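Local coordinates for hypothetical protein (Chromobacterium violaceum, PDB 2O3I), which is of unknown function but belongs to the DUF917 family, with two domains resembling those of S-methyl thiohydantoin desulfurase, at residues V65-A70 with G201-L206; V84-A89 with F157-S162. The protein carries 2 engineered substitutions. All blocks are in the same frame, centred on the assembly; numbering follows the deposited sequence.

Overall arrangement
Both contacts belong to one mixed sheet, and their centres lie about 10 Å apart. Interaction 1 joins two central strands of that sheet edge to edge through backbone hydrogen bonds, whereas interaction 2 lays helix 81-96 on the sheet through methyl groups and one aromatic face, with no hydrogen bond between its segments. Strands 203-211 and 156-159 are neighbours, so the two contacts share a seam, where G205 O receives A159 N at 2.9 Å. A second link runs from Y67 OH to E161 OE2. Interaction 2 is the more uniformly buried; interaction 1 lies nearer the chain's centre but passes from a buried end at A66 and L206 to an exposed turn at Q202.

Interaction 1 (V65-A70 with G201-L206); sequences VAYMGA and GQFGGL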
loop_
_atom_site.group_PDB
_atom_site.type_symbol
_atom_site.label_atom_id
_atom_site.label_comp_id
_atom_site.label_asym_id
_atom_site.label_seq_id
_atom_site.Cartn_x
_atom_site.Cartn_y
_atom_site.Cartn_z
ATOM N N VAL A 65 -7.511 -8.901 -15.841
ATOM C CA VAL A 65 -7.599 -7.444 -15.853
ATOM C C VAL A 65 -8.967 -6.999 -15.368
ATOM O O VAL A 65 -9.961 -7.679 -15.603
ATOM C CB VAL A 65 -7.327 -6.845 -17.269
ATOM C CG1 VAL A 65 -8.446 -7.212 -18.251
ATOM C CG2 VAL A 65 -7.191 -5.345 -17.162
ATOM N N ALA A 66 -9.019 -5.864 -14.676
ATOM C CA ALA A 66 -10.287 -5.361 -14.163
ATOM C C ALA A 66 -10.203 -3.963 -13.564
ATOM O O ALA A 66 -9.156 -3.309 -13.584
ATOM C CB ALA A 66 -10.835 -6.324 -13.107
ATOM N N TYR A 67 -11.338 -3.514 -13.051
ATOM C CA TYR A 67 -11.436 -2.233 -12.378
ATOM C C TYR A 67 -11.602 -2.627 -10.913
ATOM O O TYR A 67 -12.207 -3.649 -10.603
ATOM C CB TYR A 67 -12.664 -1.455 -12.866
ATOM C CG TYR A 67 -12.344 -0.292 -13.777
ATOM C CD1 TYR A 67 -13.009 -0.136 -14.993
ATOM C CD2 TYR A 67 -11.401 0.666 -13.415
ATOM C CE1 TYR A 67 -12.748 0.942 -15.828
ATOM C CE2 TYR A 67 -11.130 1.760 -14.246
ATOM C CZ TYR A 67 -11.810 1.889 -15.451
ATOM O OH TYR A 67 -11.561 2.963 -16.277
HETATM N N MSE A 68 -11.045 -1.822 -10.019
HETATM C CA MSE A 68 -11.118 -2.089 -8.586
HETATM C C MSE A 68 -11.334 -0.757 -7.853
HETATM O O MSE A 68 -10.867 0.296 -8.303
HETATM C CB MSE A 68 -9.808 -2.757 -8.128
HETATM C CG MSE A 68 -9.713 -3.087 -6.642
HETATM SE SE MSE A 68 -7.930 -3.727 -6.127
HETATM C CE MSE A 68 -8.416 -5.440 -5.373
ATOM N N GLY A 69 -12.059 -0.799 -6.740
ATOM C CA GLY A 69 -12.298 0.418 -5.984
ATOM C C GLY A 69 -13.755 0.749 -5.731
ATOM O O GLY A 69 -14.636 -0.101 -5.878
ATOM N N ALA A 70 -14.000 2.003 -5.356
ATOM C CA ALA A 70 -15.342 2.498 -5.056
ATOM C C ALA A 70 -16.220 2.661 -6.298
ATOM O O ALA A 70 -15.829 3.322 -7.261
ATOM C CB ALA A 70 -15.240 3.829 -4.327
ATOM N N GLY A 201 -7.884 8.277 -6.753
ATOM C CA GLY A 201 -9.246 8.772 -6.697
ATOM C C GLY A 201 -10.250 7.703 -6.317
ATOM O O GLY A 201 -11.363 7.667 -6.848
ATOM N N GLN A 202 -9.843 6.823 -5.404
ATOM C CA GLN A 202 -10.680 5.734 -4.901
ATOM C C GLN A 202 -10.938 4.557 -5.852
ATOM O O GLN A 202 -11.733 3.669 -5.531
ATOM C CB GLN A 202 -12.018 6.290 -4.404
ATOM C CG GLN A 202 -11.887 7.420 -3.376
ATOM C CD GLN A 202 -11.073 7.022 -2.152
ATOM O OE1 GLN A 202 -11.488 6.168 -1.360
ATOM N NE2 GLN A 202 -9.906 7.638 -1.995
ATOM N N PHE A 203 -10.279 4.540 -7.009
ATOM C CA PHE A 203 -10.446 3.440 -7.964
ATOM C C PHE A 203 -9.260 3.353 -8.916
ATOM O O PHE A 203 -8.419 4.256 -8.965
ATOM C CB PHE A 203 -11.733 3.595 -8.788
ATOM C CG PHE A 203 -11.596 4.526 -9.970
ATOM C CD1 PHE A 203 -11.475 5.903 -9.787
ATOM C CD2 PHE A 203 -11.569 4.020 -11.266
ATOM C CE1 PHE A 203 -11.327 6.759 -10.882
ATOM C CE2 PHE A 203 -11.420 4.868 -12.365
ATOM C CZ PHE A 203 -11.299 6.240 -12.172
ATOM N N GLY A 204 -9.197 2.264 -9.675
ATOM C CA GLY A 204 -8.107 2.099 -10.616
ATOM C C GLY A 204 -8.105 0.775 -11.354
ATOM O O GLY A 204 -8.790 -0.171 -10.963
ATOM N N GLY A 205 -7.334 0.715 -12.436
ATOM C CA GLY A 205 -7.241 -0.509 -13.195
ATOM C C GLY A 205 -6.321 -1.487 -12.495
ATOM O O GLY A 205 -5.351 -1.090 -11.831
ATOM N N LEU A 206 -6.626 -2.773 -12.628
ATOM C CA LEU A 206 -5.802 -3.810 -12.018
ATOM C C LEU A 206 -5.412 -4.868 -13.035
ATOM O O LEU A 206 -6.212 -5.264 -13.883
ATOM C CB LEU A 206 -6.548 -4.478 -10.858
ATOM C CG LEU A 206 -5.976 -5.794 -10.314
ATOM C CD1 LEU A 206 -4.615 -5.556 -9.667
ATOM C CD2 LEU A 206 -6.955 -6.383 -9.308
#
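A66 and L206 open an antiparallel pairing in which strands 65-69 and 203-206 run at 158° to each other, their axes 4.6 Å apart at the closest. A66 and L206 exchange two hydrogen bonds, L206 N reaching A66 O at 2.8 Å. Two residues further along, M68 and G204 do the same, with M68 N to G204 O at 2.9 Å. Beyond the paired strands, A70 N binds Q202 O at 2.8 Å and extends the pattern into the N-cap of helix 71-74. The non-hydrogen-bonded pair G69 and F203 is drawn in to 4.1 Å between CA atoms, and G69 CA lies 3.3 Å from Q202 O, a CA-H...O contact.

Y67 and F203 project from the same face and lie side by side. Their rings are inclined at 43°, and Y67 CE2 meets F203 CE2 at 3.6 Å, near the plane of the F203 ring. With F203 CG set between its backbone N and carbonyl carbon (chi1 82°), the ring lies beside Y67. Y67 OH is hydrogen-bonded to E161 OE2. The other face carries M68 and L206, with the selenium of M68 4.3 Å from L206 CD2; helix 183-194 packs against M68 there. This is a classical antiparallel strand pair at the heart of a mixed sheet, joining a strand of the N-terminal family region to one of the C-terminal region.

Interaction 2 (V84-A89 with F157-S162); sequences VEAALA and FLAGES
A89 sets its methyl group over one face of the F157 ring, a CH-pi contact with CB 4.0 Å from the ring centroid and 22° off the normal. The approach is displaced toward the rim, and F157 CD1 is the ring atom nearest A89 CB, at 3.8 Å. One turn back along the helix, A86 CB rests on F157 O at 3.7 Å and also touches A159 CB. A159 CB fits against the helix backbone, 3.7 Å from A86 N. E85 meets A159 through CB alone, its carboxylate turning away beyond the bend at chi2.

The alternation of the strand turns F157 and A159 to the helix, while L158 points the other way, onto L206 and L195. Strand 203-211 holds F157 and A159 by backbone hydrogen bonds to A207 and G205. Behind the helix, A87 packs on V120 and L124 of helix 111-124. At the far end of the segment E161 OE2 accepts G82 N, tying the loop after the strand to the start of helix 81-96. With small residues at the interface, the helix axis comes within 7.1 Å of the strand, and the attachment between the two segments rests on apolar close packing rather than on directed polar bonds.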
loop_
_atom_site.group_PDB
_atom_site.type_symbol
_atom_site.label_atom_id
_atom_site.label_comp_id
_atom_site.label_asym_id
_atom_site.label_seq_id
_atom_site.Cartn_x
_atom_site.Cartn_y
_atom_site.Cartn_z
ATOM N N VAL A 84 -6.494 -0.544 -19.232
ATOM C CA VAL A 84 -5.663 -0.573 -20.429
ATOM C C VAL A 84 -4.204 -0.319 -20.035
ATOM O O VAL A 84 -3.285 -1.026 -20.469
ATOM C CB VAL A 84 -6.120 0.503 -21.445
ATOM C CG1 VAL A 84 -5.089 0.655 -22.544
ATOM C CG2 VAL A 84 -7.458 0.119 -22.047
ATOM N N GLU A 85 -3.995 0.684 -19.191
ATOM C CA GLU A 85 -2.645 1.022 -18.756
ATOM C C GLU A 85 -2.018 -0.092 -17.905
ATOM O O GLU A 85 -0.815 -0.350 -17.998
ATOM C CB GLU A 85 -2.661 2.335 -17.973
ATOM C CG GLU A 85 -1.318 3.030 -17.942
ATOM C CD GLU A 85 -0.893 3.518 -19.314
ATOM O OE1 GLU A 85 0.295 3.349 -19.665
ATOM O OE2 GLU A 85 -1.746 4.078 -20.039
ATOM N N ALA A 86 -2.832 -0.752 -17.080
ATOM C CA ALA A 86 -2.347 -1.845 -16.227
ATOM C C ALA A 86 -1.947 -3.047 -17.080
ATOM O O ALA A 86 -0.901 -3.668 -16.855
ATOM C CB ALA A 86 -3.433 -2.258 -15.214
ATOM N N ALA A 87 -2.789 -3.375 -18.055
ATOM C CA ALA A 87 -2.521 -4.496 -18.949
ATOM C C ALA A 87 -1.270 -4.218 -19.788
ATOM O O ALA A 87 -0.538 -5.138 -20.147
ATOM C CB ALA A 87 -3.739 -4.755 -19.854
ATOM N N LEU A 88 -1.023 -2.947 -20.097
ATOM C CA LEU A 88 0.161 -2.571 -20.875
ATOM C C LEU A 88 1.426 -2.761 -20.039
ATOM O O LEU A 88 2.486 -3.121 -20.553
ATOM C CB LEU A 88 0.069 -1.112 -21.332
ATOM C CG LEU A 88 -0.649 -0.886 -22.663
ATOM C CD1 LEU A 88 -0.866 0.620 -22.885
ATOM C CD2 LEU A 88 0.180 -1.508 -23.797
ATOM N N ALA A 89 1.307 -2.504 -18.744
ATOM C CA ALA A 89 2.434 -2.676 -17.853
ATOM C C ALA A 89 2.753 -4.174 -17.833
ATOM O O ALA A 89 3.917 -4.569 -17.920
ATOM C CB ALA A 89 2.076 -2.179 -16.449
ATOM N N PHE A 157 -0.429 -4.888 -11.010
ATOM C CA PHE A 157 -0.338 -3.531 -11.523
ATOM C C PHE A 157 -1.635 -2.752 -11.323
ATOM O O PHE A 157 -2.704 -3.205 -11.720
ATOM C CB PHE A 157 0.021 -3.559 -13.016
ATOM C CG PHE A 157 1.299 -4.303 -13.332
ATOM C CD1 PHE A 157 2.546 -3.742 -13.042
ATOM C CD2 PHE A 157 1.256 -5.571 -13.898
ATOM C CE1 PHE A 157 3.737 -4.442 -13.312
ATOM C CE2 PHE A 157 2.431 -6.280 -14.171
ATOM C CZ PHE A 157 3.677 -5.713 -13.876
ATOM N N LEU A 158 -1.529 -1.591 -10.680
ATOM C CA LEU A 158 -2.667 -0.704 -10.460
ATOM C C LEU A 158 -2.389 0.548 -11.287
ATOM O O LEU A 158 -1.283 1.085 -11.254
ATOM C CB LEU A 158 -2.800 -0.333 -8.986
ATOM C CG LEU A 158 -3.313 -1.423 -8.053
ATOM C CD1 LEU A 158 -3.201 -0.923 -6.615
ATOM C CD2 LEU A 158 -4.753 -1.787 -8.400
ATOM N N ALA A 159 -3.385 1.013 -12.031
ATOM C CA ALA A 159 -3.182 2.180 -12.876
ATOM C C ALA A 159 -4.279 3.231 -12.792
ATOM O O ALA A 159 -5.446 2.914 -12.563
ATOM C CB ALA A 159 -3.004 1.731 -14.315
ATOM N N GLY A 160 -3.874 4.487 -12.977
ATOM C CA GLY A 160 -4.798 5.612 -12.953
ATOM C C GLY A 160 -5.290 5.916 -14.358
ATOM O O GLY A 160 -4.925 5.226 -15.312
ATOM N N GLU A 161 -6.110 6.953 -14.499
ATOM C CA GLU A 161 -6.661 7.322 -15.799
ATOM C C GLU A 161 -5.778 8.275 -16.604
ATOM O O GLU A 161 -5.977 8.443 -17.811
ATOM C CB GLU A 161 -8.049 7.947 -15.610
ATOM C CG GLU A 161 -9.075 7.003 -14.977
ATOM C CD GLU A 161 -9.420 5.822 -15.877
ATOM O OE1 GLU A 161 -9.921 6.059 -17.002
ATOM O OE2 GLU A 161 -9.192 4.662 -15.461
ATOM N N SER A 162 -4.800 8.887 -15.941
ATOM C CA SER A 162 -3.904 9.834 -16.604
ATOM C C SER A 162 -2.610 9.194 -17.106
ATOM O O SER A 162 -2.202 9.406 -18.252
ATOM C CB SER A 162 -3.571 10.987 -15.654
ATOM O OG SER A 162 -3.007 10.502 -14.446
#